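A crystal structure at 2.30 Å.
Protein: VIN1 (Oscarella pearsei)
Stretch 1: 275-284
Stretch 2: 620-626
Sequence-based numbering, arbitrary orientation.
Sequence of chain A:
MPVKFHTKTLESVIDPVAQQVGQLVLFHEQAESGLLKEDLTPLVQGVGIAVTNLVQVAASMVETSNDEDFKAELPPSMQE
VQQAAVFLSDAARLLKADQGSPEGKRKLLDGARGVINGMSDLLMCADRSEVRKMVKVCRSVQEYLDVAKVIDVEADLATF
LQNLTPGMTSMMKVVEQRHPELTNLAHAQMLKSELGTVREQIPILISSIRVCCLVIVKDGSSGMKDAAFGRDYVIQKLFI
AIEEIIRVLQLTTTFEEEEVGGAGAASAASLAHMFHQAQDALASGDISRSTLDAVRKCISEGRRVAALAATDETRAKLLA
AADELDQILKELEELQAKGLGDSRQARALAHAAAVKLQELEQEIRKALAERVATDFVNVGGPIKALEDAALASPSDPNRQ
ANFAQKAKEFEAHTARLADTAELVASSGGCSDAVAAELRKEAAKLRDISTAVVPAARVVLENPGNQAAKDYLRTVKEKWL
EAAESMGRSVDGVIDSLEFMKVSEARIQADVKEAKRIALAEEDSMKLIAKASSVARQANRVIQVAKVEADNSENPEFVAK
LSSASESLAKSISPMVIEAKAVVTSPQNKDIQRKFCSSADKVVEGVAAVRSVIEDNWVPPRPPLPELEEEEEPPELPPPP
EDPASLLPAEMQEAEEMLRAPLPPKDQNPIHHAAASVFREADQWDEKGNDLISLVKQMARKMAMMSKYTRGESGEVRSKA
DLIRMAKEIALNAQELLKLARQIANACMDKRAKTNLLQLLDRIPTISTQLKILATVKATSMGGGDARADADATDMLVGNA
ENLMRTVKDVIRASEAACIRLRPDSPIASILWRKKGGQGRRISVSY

Stretch 1 (275-284) FHQAQDALAS
Stretch 2, residues 620-626: PRPPLPE

A proline-rich, extended segment lies along one side of a helix, fixed at one end by an arginine that combines a salt bridge with CH-pi packing and at the other by a small apolar patch. Residues 275-283 are helical, with backbone hydrogen bonds from N of residue i+4 to O of residue i, such as Asp280 N to His276 O at 2.9 Å; Ser284 leaves helical phi/psi (-78/-141), and its OG, at chi1 64°, donates to Ala281 O at 2.7 Å. Residues 621-625 keep phi between -59° and -92° and psi between 153° and 180° in magnitude; these values make the segment extended, with no regular helix or strand. It runs the same way as the helix, since Arg621 pairs with His276 and Pro625 with Ala283.

The contact surface follows helical periodicity, using His276, Gln279, Asp280 and Ala283; Gln279 and Ala283 are buried. Arg621 is the largest contributor, covered over 94 of the 323 Å² buried in total. Its chi1 is near-eclipsed at 2°, followed by t, m and 101°. This path lays Arg621 CD over the face of the His276 ring (chi1 m, chi2 170°), 3.2 Å from its centroid. Arginine suits this place because its aliphatic CD packs on a ring while its charged end meets a carboxylate: Arg621 NH2 donates to Asp280 OD1 (chi1 m, chi2 15°) at 2.9 Å and 158°, near the guanidinium plane. Gln279 (m, t, 8°) sets OE1 over a guanidinium face.

Ala283, Leu624 and Pro625 make the apolar end: Ala283 CB lies 3.7 Å from Pro625 CD and 4.1 Å from Leu624 CD1. The backbones are closer here, 6.4 Å from Ala283 CA to Pro625 CA. At the arginine end, His276 CA and Arg621 CA are 8.2 Å apart. Ala283's methyl fits the narrower gap. Leu624 (m, -45°) starts sideways and brings its end nearer.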

# COMPACT_ATOMS: atom_id res chain seq x y z
N PHE A 275 6.69 -10.81 -16.62
CA PHE A 275 7.15 -10.28 -17.90
C PHE A 275 8.68 -10.20 -17.93
O PHE A 275 9.32 -10.67 -18.88
CB PHE A 275 6.55 -8.90 -18.15
CG PHE A 275 5.30 -8.92 -19.00
CD1 PHE A 275 4.06 -9.12 -18.43
CD2 PHE A 275 5.38 -8.71 -20.36
CE1 PHE A 275 2.91 -9.13 -19.21
CE2 PHE A 275 4.24 -8.72 -21.15
CZ PHE A 275 3.01 -8.93 -20.57
N HIS A 276 9.27 -9.62 -16.89
CA HIS A 276 10.71 -9.40 -16.89
C HIS A 276 11.48 -10.72 -16.78
O HIS A 276 12.53 -10.88 -17.41
CB HIS A 276 11.09 -8.46 -15.75
CG HIS A 276 10.35 -7.16 -15.77
ND1 HIS A 276 10.39 -6.25 -14.73
CD2 HIS A 276 9.55 -6.60 -16.72
CE1 HIS A 276 9.65 -5.20 -15.03
NE2 HIS A 276 9.13 -5.39 -16.23
N GLN A 277 10.97 -11.66 -15.99
CA GLN A 277 11.61 -12.97 -15.88
C GLN A 277 11.55 -13.72 -17.20
O GLN A 277 12.51 -14.41 -17.58
CB GLN A 277 10.94 -13.78 -14.76
CG GLN A 277 11.23 -13.27 -13.37
CD GLN A 277 12.52 -13.82 -12.80
OE1 GLN A 277 12.71 -15.03 -12.75
NE2 GLN A 277 13.40 -12.93 -12.36
N ALA A 278 10.42 -13.61 -17.91
CA ALA A 278 10.32 -14.26 -19.21
C ALA A 278 11.24 -13.60 -20.23
O ALA A 278 11.84 -14.29 -21.07
CB ALA A 278 8.87 -14.24 -19.69
N GLN A 279 11.38 -12.28 -20.16
CA GLN A 279 12.30 -11.58 -21.05
C GLN A 279 13.75 -11.99 -20.78
O GLN A 279 14.51 -12.23 -21.72
CB GLN A 279 12.13 -10.07 -20.90
CG GLN A 279 10.79 -9.53 -21.39
CD GLN A 279 10.44 -8.18 -20.80
OE1 GLN A 279 11.26 -7.55 -20.12
NE2 GLN A 279 9.22 -7.72 -21.04
N ASP A 280 14.13 -12.08 -19.51
CA ASP A 280 15.51 -12.45 -19.19
C ASP A 280 15.80 -13.90 -19.53
O ASP A 280 16.89 -14.23 -20.00
CB ASP A 280 15.79 -12.17 -17.71
CG ASP A 280 16.11 -10.72 -17.44
OD1 ASP A 280 15.83 -9.88 -18.32
OD2 ASP A 280 16.64 -10.41 -16.35
N ALA A 281 14.83 -14.79 -19.30
CA ALA A 281 15.05 -16.19 -19.65
C ALA A 281 15.07 -16.41 -21.15
O ALA A 281 15.78 -17.29 -21.64
CB ALA A 281 13.99 -17.08 -19.00
N LEU A 282 14.30 -15.62 -21.91
CA LEU A 282 14.34 -15.74 -23.36
C LEU A 282 15.62 -15.14 -23.93
O LEU A 282 16.21 -15.70 -24.87
CB LEU A 282 13.11 -15.08 -23.98
CG LEU A 282 11.82 -15.91 -23.96
CD1 LEU A 282 10.66 -15.13 -24.56
CD2 LEU A 282 12.03 -17.23 -24.70
N ALA A 283 16.07 -14.01 -23.38
CA ALA A 283 17.29 -13.38 -23.87
C ALA A 283 18.51 -14.25 -23.62
O ALA A 283 19.51 -14.14 -24.34
CB ALA A 283 17.47 -12.01 -23.21
N SER A 284 18.45 -15.12 -22.61
CA SER A 284 19.47 -16.15 -22.45
C SER A 284 19.21 -17.27 -23.44
O SER A 284 18.82 -17.02 -24.58
CB SER A 284 19.49 -16.67 -21.01
OG SER A 284 18.27 -17.32 -20.68
N PRO A 620 13.84 1.34 -17.83
CA PRO A 620 13.47 0.93 -16.47
C PRO A 620 14.40 -0.13 -15.89
O PRO A 620 15.24 0.16 -15.04
CB PRO A 620 12.05 0.38 -16.65
CG PRO A 620 11.54 1.03 -17.89
CD PRO A 620 12.74 1.17 -18.78
N ARG A 621 14.25 -1.36 -16.36
CA ARG A 621 15.07 -2.47 -15.89
C ARG A 621 16.43 -2.43 -16.57
O ARG A 621 16.65 -1.67 -17.52
CB ARG A 621 14.34 -3.78 -16.18
CG ARG A 621 13.02 -3.60 -16.90
CD ARG A 621 12.40 -4.93 -17.27
NE ARG A 621 13.20 -5.68 -18.23
CZ ARG A 621 14.01 -6.69 -17.92
NH1 ARG A 621 14.12 -7.08 -16.66
NH2 ARG A 621 14.70 -7.31 -18.87
N PRO A 622 17.39 -3.23 -16.10
CA PRO A 622 18.65 -3.36 -16.82
C PRO A 622 18.40 -3.87 -18.23
O PRO A 622 17.39 -4.56 -18.49
CB PRO A 622 19.44 -4.38 -15.98
CG PRO A 622 18.43 -5.01 -15.06
CD PRO A 622 17.43 -3.94 -14.80
N PRO A 623 19.29 -3.55 -19.17
CA PRO A 623 19.04 -3.93 -20.57
C PRO A 623 19.17 -5.42 -20.82
O PRO A 623 19.44 -6.19 -19.90
CB PRO A 623 20.11 -3.13 -21.33
CG PRO A 623 21.22 -2.99 -20.35
CD PRO A 623 20.56 -2.82 -19.01
N LEU A 624 18.98 -5.83 -22.07
CA LEU A 624 19.09 -7.22 -22.48
C LEU A 624 20.50 -7.52 -22.96
O LEU A 624 21.25 -6.62 -23.34
CB LEU A 624 18.10 -7.53 -23.60
CG LEU A 624 16.59 -7.51 -23.33
CD1 LEU A 624 16.26 -8.24 -22.03
CD2 LEU A 624 16.07 -6.09 -23.32
N PRO A 625 20.89 -8.79 -22.95
CA PRO A 625 22.10 -9.20 -23.67
C PRO A 625 21.80 -9.31 -25.16
O PRO A 625 20.70 -9.02 -25.62
CB PRO A 625 22.42 -10.57 -23.05
CG PRO A 625 21.10 -11.09 -22.60
CD PRO A 625 20.32 -9.88 -22.15
N GLU A 626 22.80 -9.75 -25.92
CA GLU A 626 22.63 -9.93 -27.36
C GLU A 626 23.22 -11.23 -27.89
O GLU A 626 22.89 -11.60 -29.02
CB GLU A 626 23.25 -8.75 -28.12